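Local coordinates for protein L-Ala-D/L-Glu Epimerase (Escherichia coli, PDB 1JPD) that belongs to the enolase superfamily and pairs an enolase-type N-terminal domain with a TIM-barrel-like C-terminal domain, at residues H221-H232 against R243-T254. Sequence-based numbering, arbitrary orientation.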
loop_
_atom_site.group_PDB
_atom_site.type_symbol
_atom_site.label_atom_id
_atom_site.label_comp_id
_atom_site.label_asym_id
_atom_site.label_seq_id
_atom_site.Cartn_x
_atom_site.Cartn_y
_atom_site.Cartn_z
ATOM N N HIS A 221 -15.160 6.314 -18.173
ATOM C CA HIS A 221 -14.196 5.246 -17.933
ATOM C C HIS A 221 -14.720 3.866 -18.301
ATOM O O HIS A 221 -15.748 3.427 -17.793
ATOM C CB HIS A 221 -13.762 5.260 -16.460
ATOM C CG HIS A 221 -13.120 6.544 -16.031
ATOM N ND1 HIS A 221 -12.741 6.791 -14.731
ATOM C CD2 HIS A 221 -12.793 7.654 -16.735
ATOM C CE1 HIS A 221 -12.209 7.997 -14.651
ATOM N NE2 HIS A 221 -12.228 8.542 -15.854
ATOM N N PRO A 222 -14.019 3.168 -19.206
ATOM C CA PRO A 222 -14.418 1.824 -19.634
ATOM C C PRO A 222 -14.091 0.753 -18.589
ATOM O O PRO A 222 -14.600 -0.366 -18.660
ATOM C CB PRO A 222 -13.648 1.635 -20.943
ATOM C CG PRO A 222 -12.424 2.439 -20.732
ATOM C CD PRO A 222 -12.967 3.697 -20.089
ATOM N N LEU A 223 -13.219 1.089 -17.640
ATOM C CA LEU A 223 -12.860 0.166 -16.560
ATOM C C LEU A 223 -12.569 1.025 -15.354
ATOM O O LEU A 223 -12.305 2.222 -15.483
ATOM C CB LEU A 223 -11.620 -0.676 -16.893
ATOM C CG LEU A 223 -10.229 -0.034 -16.838
ATOM C CD1 LEU A 223 -9.165 -1.122 -16.963
ATOM C CD2 LEU A 223 -10.084 0.989 -17.945
ATOM N N PRO A 224 -12.628 0.436 -14.159
ATOM C CA PRO A 224 -12.350 1.234 -12.965
ATOM C C PRO A 224 -10.928 1.782 -13.058
ATOM O O PRO A 224 -10.012 1.079 -13.511
ATOM C CB PRO A 224 -12.499 0.221 -11.828
ATOM C CG PRO A 224 -13.419 -0.835 -12.403
ATOM C CD PRO A 224 -12.913 -0.965 -13.811
ATOM N N ILE A 225 -10.746 3.034 -12.651
ATOM C CA ILE A 225 -9.427 3.655 -12.673
ATOM C C ILE A 225 -9.087 4.033 -11.232
ATOM O O ILE A 225 -9.834 4.765 -10.580
ATOM C CB ILE A 225 -9.406 4.888 -13.621
ATOM C CG1 ILE A 225 -9.700 4.427 -15.056
ATOM C CG2 ILE A 225 -8.043 5.575 -13.568
ATOM C CD1 ILE A 225 -9.481 5.484 -16.128
ATOM N N CYS A 226 -7.963 3.520 -10.735
ATOM C CA CYS A 226 -7.551 3.746 -9.340
ATOM C C CYS A 226 -6.538 4.848 -9.058
ATOM O O CYS A 226 -5.565 5.028 -9.790
ATOM C CB CYS A 226 -7.011 2.440 -8.740
ATOM S SG CYS A 226 -6.814 2.464 -6.941
ATOM N N ALA A 227 -6.770 5.567 -7.966
ATOM C CA ALA A 227 -5.880 6.639 -7.543
ATOM C C ALA A 227 -4.834 6.052 -6.607
ATOM O O ALA A 227 -5.164 5.274 -5.704
ATOM C CB ALA A 227 -6.668 7.728 -6.822
ATOM N N ASP A 228 -3.573 6.415 -6.840
ATOM C CA ASP A 228 -2.467 5.948 -6.012
ATOM C C ASP A 228 -1.752 7.172 -5.451
ATOM O O ASP A 228 -1.982 7.561 -4.310
ATOM C CB ASP A 228 -1.495 5.109 -6.841
ATOM C CG ASP A 228 -0.425 4.437 -5.990
ATOM O OD1 ASP A 228 -0.446 4.608 -4.748
ATOM O OD2 ASP A 228 0.432 3.731 -6.572
ATOM N N GLU A 229 -0.887 7.784 -6.256
ATOM C CA GLU A 229 -0.179 8.971 -5.800
ATOM C C GLU A 229 -1.173 10.093 -5.519
ATOM O O GLU A 229 -0.921 10.939 -4.677
ATOM C CB GLU A 229 0.866 9.434 -6.832
ATOM C CG GLU A 229 2.141 8.581 -6.870
ATOM C CD GLU A 229 1.967 7.270 -7.639
ATOM O OE1 GLU A 229 0.808 6.826 -7.835
ATOM O OE2 GLU A 229 2.990 6.673 -8.043
ATOM N N SER A 230 -2.313 10.088 -6.204
ATOM C CA SER A 230 -3.317 11.132 -6.007
ATOM C C SER A 230 -4.150 10.962 -4.749
ATOM O O SER A 230 -4.907 11.857 -4.389
ATOM C CB SER A 230 -4.260 11.208 -7.206
ATOM O OG SER A 230 -3.554 11.521 -8.392
ATOM N N CYS A 231 -4.015 9.825 -4.077
ATOM C CA CYS A 231 -4.777 9.579 -2.860
ATOM C C CYS A 231 -3.939 9.394 -1.593
ATOM O O CYS A 231 -3.208 8.411 -1.482
ATOM C CB CYS A 231 -5.639 8.339 -3.033
ATOM S SG CYS A 231 -6.387 7.810 -1.485
ATOM N N HIS A 232 -4.063 10.314 -0.634
ATOM C CA HIS A 232 -3.321 10.205 0.628
ATOM C C HIS A 232 -4.252 9.963 1.808
ATOM O O HIS A 232 -4.138 8.960 2.518
ATOM C CB HIS A 232 -2.544 11.479 0.962
ATOM C CG HIS A 232 -1.592 11.923 -0.098
ATOM N ND1 HIS A 232 -0.501 12.718 0.182
ATOM C CD2 HIS A 232 -1.598 11.749 -1.441
ATOM C CE1 HIS A 232 0.122 13.018 -0.943
ATOM N NE2 HIS A 232 -0.523 12.443 -1.943
ATOM N N ARG A 243 -12.856 11.547 -11.019
ATOM C CA ARG A 243 -11.618 11.243 -11.730
ATOM C C ARG A 243 -11.207 9.792 -11.522
ATOM O O ARG A 243 -10.560 9.202 -12.386
ATOM C CB ARG A 243 -10.487 12.178 -11.287
ATOM C CG ARG A 243 -10.733 13.616 -11.676
ATOM C CD ARG A 243 -9.536 14.515 -11.447
ATOM N NE ARG A 243 -9.884 15.899 -11.759
ATOM C CZ ARG A 243 -9.052 16.931 -11.681
ATOM N NH1 ARG A 243 -7.793 16.757 -11.299
ATOM N NH2 ARG A 243 -9.487 18.145 -11.983
ATOM N N TYR A 244 -11.609 9.216 -10.390
ATOM C CA TYR A 244 -11.271 7.838 -10.068
ATOM C C TYR A 244 -12.438 7.033 -9.468
ATOM O O TYR A 244 -13.294 7.571 -8.762
ATOM C CB TYR A 244 -10.090 7.804 -9.084
ATOM C CG TYR A 244 -8.826 8.490 -9.564
ATOM C CD1 TYR A 244 -8.626 9.857 -9.372
ATOM C CD2 TYR A 244 -7.834 7.771 -10.213
ATOM C CE1 TYR A 244 -7.461 10.488 -9.817
ATOM C CE2 TYR A 244 -6.671 8.390 -10.661
ATOM C CZ TYR A 244 -6.488 9.745 -10.462
ATOM O OH TYR A 244 -5.331 10.342 -10.914
ATOM N N GLU A 245 -12.456 5.734 -9.744
ATOM C CA GLU A 245 -13.489 4.867 -9.209
ATOM C C GLU A 245 -12.970 4.182 -7.955
ATOM O O GLU A 245 -13.747 3.814 -7.072
ATOM C CB GLU A 245 -13.888 3.803 -10.235
ATOM C CG GLU A 245 -14.814 4.307 -11.320
ATOM C CD GLU A 245 -14.105 5.112 -12.390
ATOM O OE1 GLU A 245 -14.749 6.019 -12.959
ATOM O OE2 GLU A 245 -12.916 4.831 -12.676
ATOM N N MET A 246 -11.648 4.036 -7.873
ATOM C CA MET A 246 -10.997 3.359 -6.745
ATOM C C MET A 246 -9.825 4.156 -6.157
ATOM O O MET A 246 -9.197 4.956 -6.853
ATOM C CB MET A 246 -10.494 1.989 -7.221
ATOM C CG MET A 246 -9.867 1.101 -6.161
ATOM S SD MET A 246 -9.237 -0.419 -6.932
ATOM C CE MET A 246 -10.802 -1.193 -7.433
ATOM N N VAL A 247 -9.539 3.934 -4.877
ATOM C CA VAL A 247 -8.422 4.601 -4.217
ATOM C C VAL A 247 -7.499 3.531 -3.654
ATOM O O VAL A 247 -7.965 2.526 -3.124
ATOM C CB VAL A 247 -8.888 5.513 -3.052
ATOM C CG1 VAL A 247 -9.804 6.603 -3.572
ATOM C CG2 VAL A 247 -9.594 4.691 -1.989
ATOM N N ASN A 248 -6.193 3.731 -3.790
ATOM C CA ASN A 248 -5.217 2.777 -3.269
ATOM C C ASN A 248 -4.764 3.281 -1.894
ATOM O O ASN A 248 -4.047 4.278 -1.797
ATOM C CB ASN A 248 -4.020 2.690 -4.219
ATOM C CG ASN A 248 -2.978 1.682 -3.765
ATOM O OD1 ASN A 248 -2.657 1.594 -2.580
ATOM N ND2 ASN A 248 -2.429 0.931 -4.710
ATOM N N ILE A 249 -5.192 2.601 -0.837
ATOM C CA ILE A 249 -4.836 2.988 0.529
ATOM C C ILE A 249 -3.492 2.411 0.970
ATOM O O ILE A 249 -3.259 1.207 0.859
ATOM C CB ILE A 249 -5.907 2.507 1.547
ATOM C CG1 ILE A 249 -7.258 3.144 1.226
ATOM C CG2 ILE A 249 -5.473 2.860 2.971
ATOM C CD1 ILE A 249 -8.417 2.560 2.025
ATOM N N LYS A 250 -2.614 3.279 1.467
ATOM C CA LYS A 250 -1.299 2.875 1.973
ATOM C C LYS A 250 -1.074 3.602 3.283
ATOM O O LYS A 250 -1.232 4.828 3.355
ATOM C CB LYS A 250 -0.191 3.243 0.997
ATOM C CG LYS A 250 -0.190 2.410 -0.252
ATOM C CD LYS A 250 1.007 2.730 -1.119
ATOM C CE LYS A 250 0.949 1.932 -2.393
ATOM N NZ LYS A 250 2.142 2.152 -3.240
ATOM N N LEU A 251 -0.706 2.852 4.317
ATOM C CA LEU A 251 -0.494 3.444 5.636
ATOM C C LEU A 251 0.538 4.572 5.678
ATOM O O LEU A 251 0.378 5.518 6.445
ATOM C CB LEU A 251 -0.124 2.361 6.653
ATOM C CG LEU A 251 -1.136 1.224 6.799
ATOM C CD1 LEU A 251 -0.825 0.466 8.079
ATOM C CD2 LEU A 251 -2.552 1.767 6.831
ATOM N N ASP A 252 1.587 4.483 4.864
ATOM C CA ASP A 252 2.594 5.538 4.831
ATOM C C ASP A 252 2.008 6.846 4.287
ATOM O O ASP A 252 2.481 7.928 4.629
ATOM C CB ASP A 252 3.799 5.127 3.969
ATOM C CG ASP A 252 4.630 4.019 4.601
ATOM O OD1 ASP A 252 5.102 4.200 5.745
ATOM O OD2 ASP A 252 4.822 2.967 3.951
ATOM N N LYS A 253 0.984 6.751 3.439
ATOM C CA LYS A 253 0.358 7.946 2.881
ATOM C C LYS A 253 -0.764 8.465 3.792
ATOM O O LYS A 253 -0.948 9.675 3.916
ATOM C CB LYS A 253 -0.204 7.667 1.476
ATOM C CG LYS A 253 0.834 7.295 0.419
ATOM C CD LYS A 253 0.192 7.099 -0.963
ATOM C CE LYS A 253 -0.827 5.954 -0.946
ATOM N NZ LYS A 253 -1.549 5.776 -2.254
ATOM N N THR A 254 -1.515 7.562 4.419
ATOM C CA THR A 254 -2.605 7.969 5.316
ATOM C C THR A 254 -2.032 8.374 6.667
ATOM O O THR A 254 -2.701 9.017 7.472
ATOM C CB THR A 254 -3.611 6.825 5.599
ATOM O OG1 THR A 254 -2.921 5.737 6.232
ATOM C CG2 THR A 254 -4.277 6.343 4.318
HETATM O O HOH W 1 -3.521 6.250 1.024
HETATM O O HOH W 2 0.502 11.724 2.903
#
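C226 pairs with M246 and A227 with V247 as strands 225-227 and 246-249 run parallel at 38°, tied by A227 N to M246 O (2.7 Å) and N248 N to A227 O. At the N-terminal end E245 turns its carboxylate back to segment 221-232. Its OE2 takes H221 ND1 at 2.8 Å on the syn lone pair, an almost straight bond (173°) in the imidazole plane, although ring and carboxylate stand nearly perpendicular. H221 NE2 hydrogen-bonds to L216 O, fixing the ring's rotation. The backbone N of I225 meets E245 OE2 almost head-on; two donors thus grip OE2, probably helping hold the carboxylate as an anion. I225 CD1 covers one face of the imidazole. E245 N donates to I225 O. Y244 lays its ring over A227, whose CB sits 3.6 Å from the ring centroid in a CH-pi contact, while its OH hydrogen-bonds to D213. C226 SG rests against M246 CG at 3.4 Å. Beyond the strands, 228-231 forms a type I turn and K253 reaches into it. The lysine chain is bent at chi3 (-62°), and NZ donates to D228 O at 2.8 Å, to N248 O, and to D228 OD1 at 3.0 Å in a salt bridge; K250 adds a longer one. NZ and C231 N approach D228 O from opposite faces of its plane. One water lies between H232 O and K250 N at the helix N-cap; another joins H232 ND1 to K253 O. The contact joins successive strands of a beta-alpha-beta unit through helix 237-240, in the parallel barrel of the C-terminal domain. Strand 203-205 continues the sheet beside 225-227 and strand 273-276 beside 246-249, while helix 189-198 packs on I225 and helix 257-269 on I249 and T254.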